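Local coordinates for protein exocyst complex component EXO70 (PDB 2PFV) that takes part in secretion as a subunit of the exocyst complex, which tethers secretory vesicles to sites of exocytosis, and contributes to assembly of that complex, at residues A[416-421]-A[506-511]; A[412-417]-A[453-458]. One frame throughout, in Å; residues are numbered along the deposited sequence.

In the fold
Helix 409-428 is common to both contacts, which both draw on L417 and have centres about 10 Å apart. Interaction 2 is the core member: all its touching residues are buried, and it joins two nearly antiparallel helices, 409-428 and 439-471, by apolar packing around a glycine. Interaction 1 lies nearer the surface, where the next turn of the helix meets the loop between helices 482-503 and 511-536; there a water bridge joins the apolar packing of a methionine and two leucines. L508 and F414 pack together and so join the two sites, illustrating how chemistry along one helix changes with depth.

Interaction 1: A[416-421]-A[506-511]; sequences ILMNLT and YKLSDP
A single water joins T421 to S509 across this contact: it donates to T421 OG1 at 2.9 Å and accepts from S509 N at 2.9 Å. The same threonine hydroxyl donates in turn to L417 O at 2.9 Å, approaching from above the carbonyl plane, 43° out of it; that oxygen also takes the helical bond from T421 N. OG1 can turn back to that carbonyl because it lies anti to its own carbonyl carbon, beside the backbone N (chi1 -66°). Threonine and water thus carry polar contact from the helix to the loop, with no direct hydrogen bond between the segments. Beyond the hydroxyl, T421 crosses D510 obliquely, OG1 and CG2 both facing the aspartate CB, OG1 at 4.1 Å.

M418 supplies the flank. Bends at chi2 and chi3 fold its chain over the loop, bringing CE to 3.7 Å from S509 OG, while SD lies near K507 O and packs on L508 CD2 at 4.2 Å. That same leucine methyl also rests against L417 CB, on the buried side of the contact, where L513 of helix 511-536 touches both leucines. D510 is itself the N-cap of that helix, OD1 accepting from L513 N. Here a side-chain-capped helix start in an interhelical loop packs against a neighbouring helix, within the C-terminal, all-helical part of the Exo70 fold.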
ATOM      1  N   ILE A 416      15.262  28.191  -0.726  1.00 25.41           N
ATOM      2  CA  ILE A 416      15.157  26.776  -0.416  1.00 25.52           C
ATOM      3  C   ILE A 416      14.960  26.544   1.101  1.00 25.36           C
ATOM      4  O   ILE A 416      14.157  25.706   1.505  1.00 27.17           O
ATOM      5  CB  ILE A 416      16.411  26.005  -0.920  1.00 26.35           C
ATOM      6  CG1 ILE A 416      16.612  26.240  -2.428  1.00 26.15           C
ATOM      7  CG2 ILE A 416      16.256  24.531  -0.639  1.00 25.40           C
ATOM      8  CD1 ILE A 416      15.384  25.927  -3.291  1.00 27.03           C
ATOM      9  N   LEU A 417      15.682  27.278   1.940  1.00 26.13           N
ATOM     10  CA  LEU A 417      15.531  27.112   3.390  1.00 25.98           C
ATOM     11  C   LEU A 417      14.104  27.431   3.836  1.00 26.90           C
ATOM     12  O   LEU A 417      13.524  26.689   4.633  1.00 25.36           O
ATOM     13  CB  LEU A 417      16.513  27.998   4.159  1.00 23.40           C
ATOM     14  CG  LEU A 417      17.907  27.508   4.588  1.00 25.31           C
ATOM     15  CD1 LEU A 417      17.960  25.995   4.692  1.00 22.96           C
ATOM     16  CD2 LEU A 417      18.938  28.009   3.625  1.00 28.01           C
ATOM     17  N   MET A 418      13.526  28.511   3.306  1.00 26.24           N
ATOM     18  CA  MET A 418      12.159  28.869   3.677  1.00 28.62           C
ATOM     19  C   MET A 418      11.198  27.738   3.347  1.00 30.22           C
ATOM     20  O   MET A 418      10.257  27.472   4.097  1.00 32.13           O
ATOM     21  CB  MET A 418      11.721  30.172   2.995  1.00 28.58           C
ATOM     22  CG  MET A 418      12.356  31.428   3.607  1.00 30.67           C
ATOM     23  SD  MET A 418      11.982  31.670   5.403  1.00 30.97           S
ATOM     24  CE  MET A 418      10.295  32.199   5.268  1.00 31.23           C
ATOM     25  N   ASN A 419      11.430  27.052   2.234  1.00 30.09           N
ATOM     26  CA  ASN A 419      10.558  25.940   1.891  1.00 30.03           C
ATOM     27  C   ASN A 419      10.869  24.722   2.768  1.00 29.94           C
ATOM     28  O   ASN A 419       9.963  24.009   3.198  1.00 29.84           O
ATOM     29  CB  ASN A 419      10.686  25.587   0.405  1.00 27.77           C
ATOM     30  CG  ASN A 419       9.971  26.588  -0.489  1.00 27.71           C
ATOM     31  OD1 ASN A 419      10.467  27.690  -0.739  1.00 28.48           O
ATOM     32  ND2 ASN A 419       8.788  26.215  -0.961  1.00 25.63           N
ATOM     33  N   LEU A 420      12.149  24.489   3.037  1.00 30.46           N
ATOM     34  CA  LEU A 420      12.536  23.362   3.875  1.00 32.03           C
ATOM     35  C   LEU A 420      12.030  23.556   5.298  1.00 32.66           C
ATOM     36  O   LEU A 420      11.829  22.593   6.028  1.00 33.59           O
ATOM     37  CB  LEU A 420      14.058  23.189   3.876  1.00 28.98           C
ATOM     38  CG  LEU A 420      14.579  22.461   2.637  1.00 30.87           C
ATOM     39  CD1 LEU A 420      16.106  22.379   2.664  1.00 30.17           C
ATOM     40  CD2 LEU A 420      13.962  21.068   2.592  1.00 30.39           C
ATOM     41  N   THR A 421      11.818  24.807   5.687  1.00 35.34           N
ATOM     42  CA  THR A 421      11.318  25.089   7.025  1.00 36.88           C
ATOM     43  C   THR A 421       9.920  24.495   7.166  1.00 38.43           C
ATOM     44  O   THR A 421       9.552  24.001   8.235  1.00 39.18           O
ATOM     45  CB  THR A 421      11.259  26.604   7.295  1.00 36.03           C
ATOM     46  OG1 THR A 421      12.589  27.132   7.311  1.00 33.83           O
ATOM     47  CG2 THR A 421      10.586  26.892   8.637  1.00 37.78           C
ATOM     48  N   TYR A 506      16.873  39.154   3.663  1.00 35.34           N
ATOM     49  CA  TYR A 506      16.351  37.810   3.900  1.00 35.44           C
ATOM     50  C   TYR A 506      16.106  37.532   5.376  1.00 35.83           C
ATOM     51  O   TYR A 506      17.044  37.417   6.155  1.00 37.32           O
ATOM     52  CB  TYR A 506      17.328  36.784   3.325  1.00 34.46           C
ATOM     53  CG  TYR A 506      17.736  37.129   1.919  1.00 36.24           C
ATOM     54  CD1 TYR A 506      16.820  37.039   0.866  1.00 36.76           C
ATOM     55  CD2 TYR A 506      19.002  37.643   1.652  1.00 34.85           C
ATOM     56  CE1 TYR A 506      17.160  37.463  -0.416  1.00 37.07           C
ATOM     57  CE2 TYR A 506      19.347  38.071   0.382  1.00 35.23           C
ATOM     58  CZ  TYR A 506      18.426  37.984  -0.646  1.00 36.08           C
ATOM     59  OH  TYR A 506      18.759  38.461  -1.888  1.00 35.47           O
ATOM     60  N   LYS A 507      14.837  37.419   5.756  1.00 37.21           N
ATOM     61  CA  LYS A 507      14.478  37.158   7.152  1.00 39.39           C
ATOM     62  C   LYS A 507      14.048  35.721   7.385  1.00 36.43           C
ATOM     63  O   LYS A 507      12.938  35.334   7.021  1.00 33.58           O
ATOM     64  CB  LYS A 507      13.340  38.083   7.613  1.00 42.80           C
ATOM     65  CG  LYS A 507      13.775  39.330   8.377  1.00 45.10           C
ATOM     66  CD  LYS A 507      14.358  40.406   7.467  1.00 47.72           C
ATOM     67  CE  LYS A 507      14.654  41.683   8.258  1.00 47.47           C
ATOM     68  NZ  LYS A 507      15.051  42.830   7.396  1.00 46.32           N
ATOM     69  N   LEU A 508      14.928  34.933   7.991  1.00 35.61           N
ATOM     70  CA  LEU A 508      14.601  33.547   8.293  1.00 36.95           C
ATOM     71  C   LEU A 508      13.585  33.544   9.428  1.00 38.58           C
ATOM     72  O   LEU A 508      13.583  34.446  10.271  1.00 37.41           O
ATOM     73  CB  LEU A 508      15.856  32.776   8.707  1.00 37.07           C
ATOM     74  CG  LEU A 508      16.775  32.360   7.558  1.00 37.56           C
ATOM     75  CD1 LEU A 508      18.009  31.650   8.098  1.00 37.61           C
ATOM     76  CD2 LEU A 508      16.002  31.439   6.618  1.00 37.58           C
ATOM     77  N   SER A 509      12.716  32.540   9.449  1.00 40.01           N
ATOM     78  CA  SER A 509      11.701  32.459  10.491  1.00 42.80           C
ATOM     79  C   SER A 509      12.078  31.426  11.545  1.00 41.83           C
ATOM     80  O   SER A 509      11.730  31.560  12.716  1.00 43.59           O
ATOM     81  CB  SER A 509      10.351  32.103   9.871  1.00 43.37           C
ATOM     82  OG  SER A 509      10.030  33.003   8.820  1.00 47.27           O
ATOM     83  N   ASP A 510      12.805  30.400  11.121  1.00 41.61           N
ATOM     84  CA  ASP A 510      13.228  29.332  12.014  1.00 38.68           C
ATOM     85  C   ASP A 510      14.370  29.785  12.913  1.00 38.00           C
ATOM     86  O   ASP A 510      15.448  30.146  12.437  1.00 35.03           O
ATOM     87  CB  ASP A 510      13.649  28.114  11.189  1.00 40.59           C
ATOM     88  CG  ASP A 510      13.931  26.892  12.040  1.00 41.57           C
ATOM     89  OD1 ASP A 510      15.004  26.826  12.671  1.00 43.40           O
ATOM     90  OD2 ASP A 510      13.071  25.987  12.078  1.00 47.34           O
ATOM     91  N   PRO A 511      14.140  29.770  14.238  1.00 37.12           N
ATOM     92  CA  PRO A 511      15.140  30.175  15.229  1.00 35.92           C
ATOM     93  C   PRO A 511      16.438  29.389  15.040  1.00 34.06           C
ATOM     94  O   PRO A 511      17.536  29.950  15.075  1.00 33.36           O
ATOM     95  CB  PRO A 511      14.464  29.840  16.565  1.00 37.24           C
ATOM     96  CG  PRO A 511      13.002  29.956  16.250  1.00 38.72           C
ATOM     97  CD  PRO A 511      12.913  29.285  14.898  1.00 37.36           C
TER
HETATM   98  O   HOH W   1      12.944  29.900   8.251  1.00 45.54           O

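Interaction 2: A[412-417]-A[453-458]; sequences IGFFIL and SYMVSD
Backbone packing brings the two helices together at G413, whose CA lies 3.7 Å from Y454 CB. The CA atoms of G413 and Y454 are 5.0 Å apart, and a CB on the glycine would clash with the tyrosine CB and sit tightly against M455 CG. Absence of a side chain therefore permits an axis separation of 8.1 Å between the short segments, which run nearly antiparallel at 160°. This close pairing belongs to the helical bundle architecture of the Exo70 C-terminal region, joining helices 409-428 and 439-471.

Apolar side-chain contacts lie around the glycine. M455 CG stands anti to the carbonyl carbon, beside the backbone N (chi1 -63°), and lies 3.7 Å from F414 N. The sulfur follows along the phenylalanine, SD 4.0 Å from F414 CB and near the ring plane at the edge. The chain then bends at chi3, turning CE tip to tip toward the end of L417, though the modelled spacing there is too short to be trusted. Cut back to an alanine, M455 would lose its CG, SD and CE, which is likely to open a gap beside G413 and leave the edge of F414 without the sulfur beside it. I412 CG2 packs obliquely on the Y454 ring, 4.3 Å from CD2.

No hydrogen bond crosses between the two segments. Y454 OH is hydrogen-bonded to E383 of helix 363-390 and to N400 N, which gives the buried phenol polar partners. At the backbone, Y454 O accepts from both S457 N and S457 OG, the latter at 3.0 Å.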
ATOM      1  N   ILE A 412      18.988  32.296  -3.277  1.00 27.19           N
ATOM      2  CA  ILE A 412      18.524  30.955  -3.553  1.00 25.49           C
ATOM      3  C   ILE A 412      18.576  30.109  -2.282  1.00 25.70           C
ATOM      4  O   ILE A 412      17.629  29.384  -1.974  1.00 24.24           O
ATOM      5  CB  ILE A 412      19.381  30.317  -4.665  1.00 26.59           C
ATOM      6  CG1 ILE A 412      19.133  31.060  -5.982  1.00 28.97           C
ATOM      7  CG2 ILE A 412      19.048  28.840  -4.805  1.00 26.35           C
ATOM      8  CD1 ILE A 412      20.118  30.704  -7.102  1.00 32.10           C
ATOM      9  N   GLY A 413      19.677  30.204  -1.545  1.00 23.98           N
ATOM     10  CA  GLY A 413      19.797  29.435  -0.317  1.00 25.42           C
ATOM     11  C   GLY A 413      18.619  29.716   0.602  1.00 24.03           C
ATOM     12  O   GLY A 413      18.015  28.801   1.152  1.00 22.24           O
ATOM     13  N   PHE A 414      18.299  30.997   0.751  1.00 25.42           N
ATOM     14  CA  PHE A 414      17.193  31.458   1.584  1.00 27.08           C
ATOM     15  C   PHE A 414      15.867  30.890   1.091  1.00 26.99           C
ATOM     16  O   PHE A 414      15.062  30.387   1.873  1.00 29.30           O
ATOM     17  CB  PHE A 414      17.136  32.986   1.558  1.00 28.18           C
ATOM     18  CG  PHE A 414      16.029  33.563   2.386  1.00 30.07           C
ATOM     19  CD1 PHE A 414      16.069  33.479   3.776  1.00 30.03           C
ATOM     20  CD2 PHE A 414      14.940  34.182   1.779  1.00 29.16           C
ATOM     21  CE1 PHE A 414      15.045  34.002   4.550  1.00 26.98           C
ATOM     22  CE2 PHE A 414      13.904  34.710   2.548  1.00 28.64           C
ATOM     23  CZ  PHE A 414      13.958  34.620   3.936  1.00 26.32           C
ATOM     24  N   PHE A 415      15.643  30.982  -0.213  1.00 26.72           N
ATOM     25  CA  PHE A 415      14.426  30.474  -0.833  1.00 26.91           C
ATOM     26  C   PHE A 415      14.235  28.999  -0.489  1.00 27.21           C
ATOM     27  O   PHE A 415      13.176  28.593   0.001  1.00 26.07           O
ATOM     28  CB  PHE A 415      14.520  30.684  -2.354  1.00 28.95           C
ATOM     29  CG  PHE A 415      13.409  30.045  -3.149  1.00 28.64           C
ATOM     30  CD1 PHE A 415      12.070  30.312  -2.854  1.00 26.30           C
ATOM     31  CD2 PHE A 415      13.709  29.227  -4.241  1.00 26.39           C
ATOM     32  CE1 PHE A 415      11.037  29.776  -3.637  1.00 27.33           C
ATOM     33  CE2 PHE A 415      12.683  28.683  -5.037  1.00 30.39           C
ATOM     34  CZ  PHE A 415      11.340  28.963  -4.730  1.00 29.10           C
ATOM     35  N   ILE A 416      15.262  28.191  -0.726  1.00 25.41           N
ATOM     36  CA  ILE A 416      15.157  26.776  -0.416  1.00 25.52           C
ATOM     37  C   ILE A 416      14.960  26.544   1.101  1.00 25.36           C
ATOM     38  O   ILE A 416      14.157  25.706   1.505  1.00 27.17           O
ATOM     39  CB  ILE A 416      16.411  26.005  -0.920  1.00 26.35           C
ATOM     40  CG1 ILE A 416      16.612  26.240  -2.428  1.00 26.15           C
ATOM     41  CG2 ILE A 416      16.256  24.531  -0.639  1.00 25.40           C
ATOM     42  CD1 ILE A 416      15.384  25.927  -3.291  1.00 27.03           C
ATOM     43  N   LEU A 417      15.682  27.278   1.940  1.00 26.13           N
ATOM     44  CA  LEU A 417      15.531  27.112   3.390  1.00 25.98           C
ATOM     45  C   LEU A 417      14.104  27.431   3.836  1.00 26.90           C
ATOM     46  O   LEU A 417      13.524  26.689   4.633  1.00 25.36           O
ATOM     47  CB  LEU A 417      16.513  27.998   4.159  1.00 23.40           C
ATOM     48  CG  LEU A 417      17.907  27.508   4.588  1.00 25.31           C
ATOM     49  CD1 LEU A 417      17.960  25.995   4.692  1.00 22.96           C
ATOM     50  CD2 LEU A 417      18.938  28.009   3.625  1.00 28.01           C
ATOM     51  N   SER A 453      24.928  26.802   3.754  1.00 27.85           N
ATOM     52  CA  SER A 453      26.217  27.011   3.108  1.00 30.00           C
ATOM     53  C   SER A 453      26.064  27.981   1.935  1.00 26.79           C
ATOM     54  O   SER A 453      26.935  28.802   1.698  1.00 29.50           O
ATOM     55  CB  SER A 453      26.794  25.678   2.623  1.00 31.42           C
ATOM     56  OG  SER A 453      28.152  25.835   2.256  1.00 38.84           O
ATOM     57  N   TYR A 454      24.952  27.896   1.212  1.00 26.92           N
ATOM     58  CA  TYR A 454      24.702  28.818   0.108  1.00 27.44           C
ATOM     59  C   TYR A 454      24.624  30.244   0.658  1.00 28.68           C
ATOM     60  O   TYR A 454      25.248  31.158   0.132  1.00 27.22           O
ATOM     61  CB  TYR A 454      23.370  28.496  -0.581  1.00 29.44           C
ATOM     62  CG  TYR A 454      23.453  27.550  -1.760  1.00 30.44           C
ATOM     63  CD1 TYR A 454      24.101  26.323  -1.647  1.00 32.41           C
ATOM     64  CD2 TYR A 454      22.854  27.873  -2.985  1.00 32.79           C
ATOM     65  CE1 TYR A 454      24.157  25.435  -2.714  1.00 33.15           C
ATOM     66  CE2 TYR A 454      22.905  26.983  -4.072  1.00 31.89           C
ATOM     67  CZ  TYR A 454      23.563  25.765  -3.922  1.00 32.35           C
ATOM     68  OH  TYR A 454      23.653  24.869  -4.969  1.00 34.88           O
ATOM     69  N   MET A 455      23.852  30.431   1.727  1.00 29.32           N
ATOM     70  CA  MET A 455      23.687  31.762   2.311  1.00 30.03           C
ATOM     71  C   MET A 455      24.982  32.334   2.856  1.00 30.61           C
ATOM     72  O   MET A 455      25.159  33.543   2.880  1.00 33.29           O
ATOM     73  CB  MET A 455      22.631  31.751   3.425  1.00 27.50           C
ATOM     74  CG  MET A 455      21.228  31.382   2.986  1.00 23.86           C
ATOM     75  SD  MET A 455      19.980  31.905   4.213  1.00 21.34           S
ATOM     76  CE  MET A 455      19.843  30.527   5.195  1.00 33.39           C
ATOM     77  N   VAL A 456      25.898  31.473   3.277  1.00 33.68           N
ATOM     78  CA  VAL A 456      27.170  31.950   3.820  1.00 36.96           C
ATOM     79  C   VAL A 456      28.317  32.064   2.793  1.00 35.27           C
ATOM     80  O   VAL A 456      29.341  32.691   3.076  1.00 33.70           O
ATOM     81  CB  VAL A 456      27.616  31.044   5.014  1.00 38.98           C
ATOM     82  CG1 VAL A 456      27.762  29.617   4.562  1.00 41.73           C
ATOM     83  CG2 VAL A 456      28.924  31.531   5.595  1.00 43.60           C
ATOM     84  N   SER A 457      28.139  31.491   1.601  1.00 35.73           N
ATOM     85  CA  SER A 457      29.188  31.508   0.562  1.00 35.69           C
ATOM     86  C   SER A 457      29.784  32.877   0.217  1.00 32.08           C
ATOM     87  O   SER A 457      31.011  33.022   0.144  1.00 31.40           O
ATOM     88  CB  SER A 457      28.677  30.864  -0.729  1.00 37.88           C
ATOM     89  OG  SER A 457      27.743  31.714  -1.375  1.00 41.27           O
ATOM     90  N   ASP A 458      28.930  33.869  -0.011  1.00 30.44           N
ATOM     91  CA  ASP A 458      29.404  35.215  -0.343  1.00 31.42           C
ATOM     92  C   ASP A 458      30.301  35.762   0.769  1.00 30.44           C
ATOM     93  O   ASP A 458      31.247  36.510   0.517  1.00 30.18           O
ATOM     94  CB  ASP A 458      28.224  36.171  -0.575  1.00 34.86           C
ATOM     95  CG  ASP A 458      27.386  35.787  -1.788  1.00 39.08           C
ATOM     96  OD1 ASP A 458      27.845  34.951  -2.596  1.00 42.43           O
ATOM     97  OD2 ASP A 458      26.265  36.326  -1.945  1.00 42.55           O
TER